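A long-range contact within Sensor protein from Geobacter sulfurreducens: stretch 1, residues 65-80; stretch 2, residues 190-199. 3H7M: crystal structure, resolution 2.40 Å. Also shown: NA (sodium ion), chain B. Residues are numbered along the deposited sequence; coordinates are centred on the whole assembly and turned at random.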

# COMPACT_ATOMS: atom_id res chain seq x y z
N ALA A 65 -13.03 6.79 5.85
CA ALA A 65 -12.58 7.72 6.89
C ALA A 65 -11.91 8.99 6.37
O ALA A 65 -11.88 10.00 7.06
CB ALA A 65 -11.66 7.00 7.86
N LEU A 66 -11.35 8.94 5.16
CA LEU A 66 -10.73 10.14 4.60
C LEU A 66 -11.90 11.07 4.26
O LEU A 66 -11.99 12.18 4.77
CB LEU A 66 -9.94 9.82 3.32
CG LEU A 66 -8.70 10.68 3.00
CD1 LEU A 66 -8.50 10.71 1.50
CD2 LEU A 66 -8.82 12.10 3.52
N LYS A 67 -12.80 10.61 3.40
CA LYS A 67 -13.97 11.40 3.01
C LYS A 67 -14.79 11.74 4.26
O LYS A 67 -15.28 12.86 4.42
CB LYS A 67 -14.82 10.62 2.01
CG LYS A 67 -14.20 10.55 0.61
CD LYS A 67 -14.62 9.28 -0.15
CE LYS A 67 -16.10 9.28 -0.54
NZ LYS A 67 -16.48 7.99 -1.19
N SER A 68 -14.93 10.76 5.15
CA SER A 68 -15.68 10.92 6.38
C SER A 68 -15.04 11.98 7.25
O SER A 68 -15.67 12.50 8.17
CB SER A 68 -15.74 9.59 7.13
OG SER A 68 -16.35 9.74 8.40
N GLY A 69 -13.78 12.31 6.97
CA GLY A 69 -13.07 13.31 7.75
C GLY A 69 -12.52 12.79 9.08
O GLY A 69 -11.96 13.56 9.86
N ARG A 70 -12.68 11.50 9.34
CA ARG A 70 -12.19 10.89 10.58
C ARG A 70 -10.68 11.03 10.64
O ARG A 70 -10.08 11.01 11.72
CB ARG A 70 -12.58 9.41 10.64
CG ARG A 70 -14.07 9.17 10.50
CD ARG A 70 -14.38 7.69 10.55
NE ARG A 70 -15.82 7.47 10.55
CZ ARG A 70 -16.40 6.35 10.98
NH1 ARG A 70 -15.65 5.36 11.45
NH2 ARG A 70 -17.72 6.23 10.96
N VAL A 71 -10.07 11.14 9.47
CA VAL A 71 -8.63 11.32 9.34
C VAL A 71 -8.46 12.39 8.28
O VAL A 71 -9.31 12.55 7.41
CB VAL A 71 -7.91 10.04 8.89
CG1 VAL A 71 -8.28 8.91 9.82
CG2 VAL A 71 -8.26 9.70 7.44
N ASP A 72 -7.35 13.10 8.32
CA ASP A 72 -7.17 14.16 7.36
C ASP A 72 -6.38 13.81 6.12
O ASP A 72 -6.41 14.55 5.14
CB ASP A 72 -6.54 15.34 8.09
CG ASP A 72 -7.26 15.65 9.40
OD1 ASP A 72 -8.48 15.92 9.35
OD2 ASP A 72 -6.60 15.62 10.46
N VAL A 73 -5.70 12.67 6.15
CA VAL A 73 -4.87 12.26 5.02
C VAL A 73 -4.45 10.79 5.09
O VAL A 73 -4.36 10.20 6.18
CB VAL A 73 -3.60 13.13 4.97
CG1 VAL A 73 -2.91 13.10 6.31
CG2 VAL A 73 -2.66 12.63 3.89
N LEU A 74 -4.18 10.22 3.93
CA LEU A 74 -3.73 8.84 3.85
C LEU A 74 -2.32 8.95 3.31
O LEU A 74 -2.11 9.56 2.26
CB LEU A 74 -4.61 8.03 2.91
CG LEU A 74 -6.09 7.92 3.31
CD1 LEU A 74 -6.75 6.92 2.40
CD2 LEU A 74 -6.24 7.48 4.76
N GLN A 75 -1.37 8.37 4.05
CA GLN A 75 0.04 8.44 3.67
C GLN A 75 0.47 7.50 2.58
O GLN A 75 1.50 7.70 1.96
CB GLN A 75 0.95 8.20 4.90
CG GLN A 75 0.40 7.20 5.92
CD GLN A 75 1.43 6.78 6.97
OE1 GLN A 75 2.29 7.57 7.39
NE2 GLN A 75 1.34 5.53 7.40
N GLY A 76 -0.32 6.46 2.34
CA GLY A 76 0.07 5.50 1.32
C GLY A 76 -1.06 4.90 0.53
O GLY A 76 -1.64 3.89 0.93
N ILE A 77 -1.37 5.50 -0.61
CA ILE A 77 -2.45 4.99 -1.41
C ILE A 77 -2.10 5.07 -2.88
O ILE A 77 -1.49 6.05 -3.35
CB ILE A 77 -3.74 5.73 -1.13
CG1 ILE A 77 -4.84 5.20 -2.05
CG2 ILE A 77 -3.53 7.21 -1.33
CD1 ILE A 77 -6.21 5.77 -1.73
N SER A 78 -2.46 4.02 -3.60
CA SER A 78 -2.20 3.92 -5.03
C SER A 78 -3.18 4.77 -5.83
O SER A 78 -4.36 4.84 -5.51
CB SER A 78 -2.29 2.46 -5.47
OG SER A 78 -1.14 1.73 -5.08
N TRP A 79 -2.67 5.41 -6.87
CA TRP A 79 -3.49 6.25 -7.72
C TRP A 79 -4.30 5.43 -8.73
O TRP A 79 -3.85 4.36 -9.17
CB TRP A 79 -2.61 7.23 -8.50
CG TRP A 79 -3.41 8.17 -9.37
CD1 TRP A 79 -3.98 9.36 -8.99
CD2 TRP A 79 -3.80 7.96 -10.73
NE1 TRP A 79 -4.71 9.88 -10.03
CE2 TRP A 79 -4.61 9.04 -11.11
CE3 TRP A 79 -3.54 6.95 -11.66
CZ2 TRP A 79 -5.17 9.15 -12.38
CZ3 TRP A 79 -4.09 7.05 -12.93
CH2 TRP A 79 -4.90 8.15 -13.28
N SER A 80 -5.48 5.93 -9.07
CA SER A 80 -6.37 5.33 -10.08
C SER A 80 -7.43 6.36 -10.45
O SER A 80 -7.77 7.23 -9.66
CB SER A 80 -7.08 4.08 -9.58
OG SER A 80 -8.35 4.40 -9.07
N ALA A 190 2.53 -1.91 -12.30
CA ALA A 190 3.11 -0.91 -11.39
C ALA A 190 2.14 0.19 -10.95
O ALA A 190 1.33 0.67 -11.73
CB ALA A 190 4.34 -0.27 -12.04
N GLN A 191 2.22 0.61 -9.69
CA GLN A 191 1.32 1.64 -9.17
C GLN A 191 2.04 2.87 -8.62
O GLN A 191 3.18 2.77 -8.13
CB GLN A 191 0.46 1.05 -8.06
CG GLN A 191 -0.34 -0.14 -8.49
CD GLN A 191 -1.28 0.21 -9.61
OE1 GLN A 191 -2.19 1.02 -9.44
NE2 GLN A 191 -1.06 -0.40 -10.77
N ARG A 192 1.38 4.02 -8.71
CA ARG A 192 1.95 5.27 -8.19
C ARG A 192 1.32 5.38 -6.82
O ARG A 192 0.10 5.51 -6.70
CB ARG A 192 1.54 6.45 -9.08
CG ARG A 192 1.76 6.20 -10.56
CD ARG A 192 1.64 7.48 -11.37
NE ARG A 192 2.91 8.20 -11.44
CZ ARG A 192 3.02 9.51 -11.65
NH1 ARG A 192 1.92 10.24 -11.81
NH2 ARG A 192 4.21 10.08 -11.69
N TYR A 193 2.15 5.32 -5.79
CA TYR A 193 1.70 5.30 -4.39
C TYR A 193 2.15 6.54 -3.58
O TYR A 193 3.34 6.91 -3.58
CB TYR A 193 2.28 4.01 -3.77
CG TYR A 193 1.84 3.61 -2.40
CD1 TYR A 193 0.68 2.84 -2.21
CD2 TYR A 193 2.65 3.89 -1.29
CE1 TYR A 193 0.35 2.35 -0.93
CE2 TYR A 193 2.33 3.39 -0.01
CZ TYR A 193 1.19 2.63 0.16
OH TYR A 193 0.88 2.20 1.43
N GLY A 194 1.21 7.18 -2.89
CA GLY A 194 1.60 8.37 -2.15
C GLY A 194 0.54 8.92 -1.24
O GLY A 194 -0.40 8.22 -0.88
N TYR A 195 0.67 10.18 -0.84
CA TYR A 195 -0.35 10.73 0.04
C TYR A 195 -1.59 11.11 -0.75
O TYR A 195 -1.55 11.24 -1.98
CB TYR A 195 0.15 11.97 0.78
CG TYR A 195 1.33 11.72 1.67
CD1 TYR A 195 2.62 11.69 1.15
CD2 TYR A 195 1.17 11.49 3.04
CE1 TYR A 195 3.71 11.44 1.96
CE2 TYR A 195 2.25 11.24 3.85
CZ TYR A 195 3.52 11.21 3.31
OH TYR A 195 4.60 10.93 4.11
N ALA A 196 -2.69 11.28 -0.02
CA ALA A 196 -3.96 11.67 -0.58
C ALA A 196 -4.81 12.31 0.53
O ALA A 196 -4.73 11.91 1.70
CB ALA A 196 -4.66 10.46 -1.14
N VAL A 197 -5.58 13.32 0.15
CA VAL A 197 -6.46 14.06 1.07
C VAL A 197 -7.83 14.25 0.41
O VAL A 197 -7.98 14.03 -0.79
CB VAL A 197 -5.90 15.46 1.38
CG1 VAL A 197 -4.82 15.36 2.44
CG2 VAL A 197 -5.33 16.09 0.11
N ARG A 198 -8.82 14.67 1.20
CA ARG A 198 -10.19 14.89 0.69
C ARG A 198 -10.23 15.80 -0.53
O ARG A 198 -9.51 16.79 -0.59
CB ARG A 198 -11.08 15.50 1.78
CG ARG A 198 -11.59 14.52 2.82
CD ARG A 198 -12.53 15.18 3.82
NE ARG A 198 -11.86 16.17 4.65
CZ ARG A 198 -10.93 15.88 5.55
NH1 ARG A 198 -10.56 14.62 5.75
NH2 ARG A 198 -10.35 16.85 6.26
N GLN A 199 -11.07 15.45 -1.49
CA GLN A 199 -11.24 16.23 -2.72
C GLN A 199 -11.40 17.71 -2.38
O GLN A 199 -12.20 18.07 -1.52
CB GLN A 199 -12.48 15.75 -3.48
CG GLN A 199 -12.60 16.23 -4.92
CD GLN A 199 -12.32 15.12 -5.91
OE1 GLN A 199 -11.16 14.83 -6.22
NE2 GLN A 199 -13.37 14.48 -6.40
NA NA B . -8.70 14.69 -7.69
O HOH W 1 -8.16 15.86 3.42
O HOH W 2 -3.66 2.48 -11.36
O HOH W 3 -1.00 4.28 -10.11
O HOH W 4 -10.91 15.72 -9.41

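Three residues of the second stretch cover the most surface in this contact, Arg198, Ala196 and Tyr193, and each represents a different way in which the strand 190-198 holds the segment 65-80. In all, about 910 Å² is buried between the two stretches, both sides summed.

Arg198, which has the largest covered area, leaves its strand sideways, but its end comes nearer to the first stretch and reaches the turn that follows the helix. Its NH1 donates to two backbone carbonyls: to Leu66 O at 3.0 Å with an N-H...O angle of 160°, and to Val71 O at 2.9 Å with a more bent angle of 132°. Both oxygens lie at the edge of the guanidinium, near its plane, where the N-H bonds point. Asp72 OD1 is also at this edge, 3.7 Å from Arg198 NH2, a long salt bridge that adds charge attraction at a distance beyond tight pairing. One face of the group is covered by Gly69, whose CA is 3.5 Å from Arg198 NH1. Gly69 is the first residue after the helix to leave helical phi/psi, in a Schellman motif with phi at 80°, a value that favours glycine, and its N also bonds to Leu66 O at 2.8 Å, so this carbonyl accepts from both the turn and the arginine. The backbone of Arg198 is tied in through water 1, which accepts from Arg198 N at 2.6 Å and donates to Asp72 O at 2.8 Å.

Ala196 is held by a reciprocal backbone pair, the mark of a hydrogen-bonded antiparallel bridge. Leu74 N donates to Ala196 O and Ala196 N to Leu74 O, each at 2.9 Å, with angles of 169° and 137°. Its methyl points to the same face of the sheet as the side chains of Leu74 and Ile77, and Ala196 CB packs 3.4 Å from Ile77 CG2. That contact spans a beta bulge: Ile77 pairs not with the residue that continuous register would predict but with Gly194, through Ile77 N to Gly194 O at 2.9 Å and Gly194 N to Ile77 O at 3.0 Å. The one-residue shift accompanies the corner that the chain turns at Gln75 and Gly76.

Tyr193 pairs with Ser78 without direct backbone hydrogen bonds, their CA atoms 4.2 Å apart. Both side chains point to the face opposite Ala196 and Ile77. Ser78 OG lies at the ring edge, 3.6 Å from Tyr193 CD1, while Gly76 C and Ile77 N lie over one ring face. The absence of a side chain at Gly76 matters here, since an ideal CB would fall 2.2 Å from Tyr193 OH, a clash. Beyond this pair, Trp79 N donates to Arg192 O at 2.8 Å and 154°. Water 3 continues the ladder, donating to Trp79 O at 3.0 Å and accepting from Arg192 N at 2.8 Å.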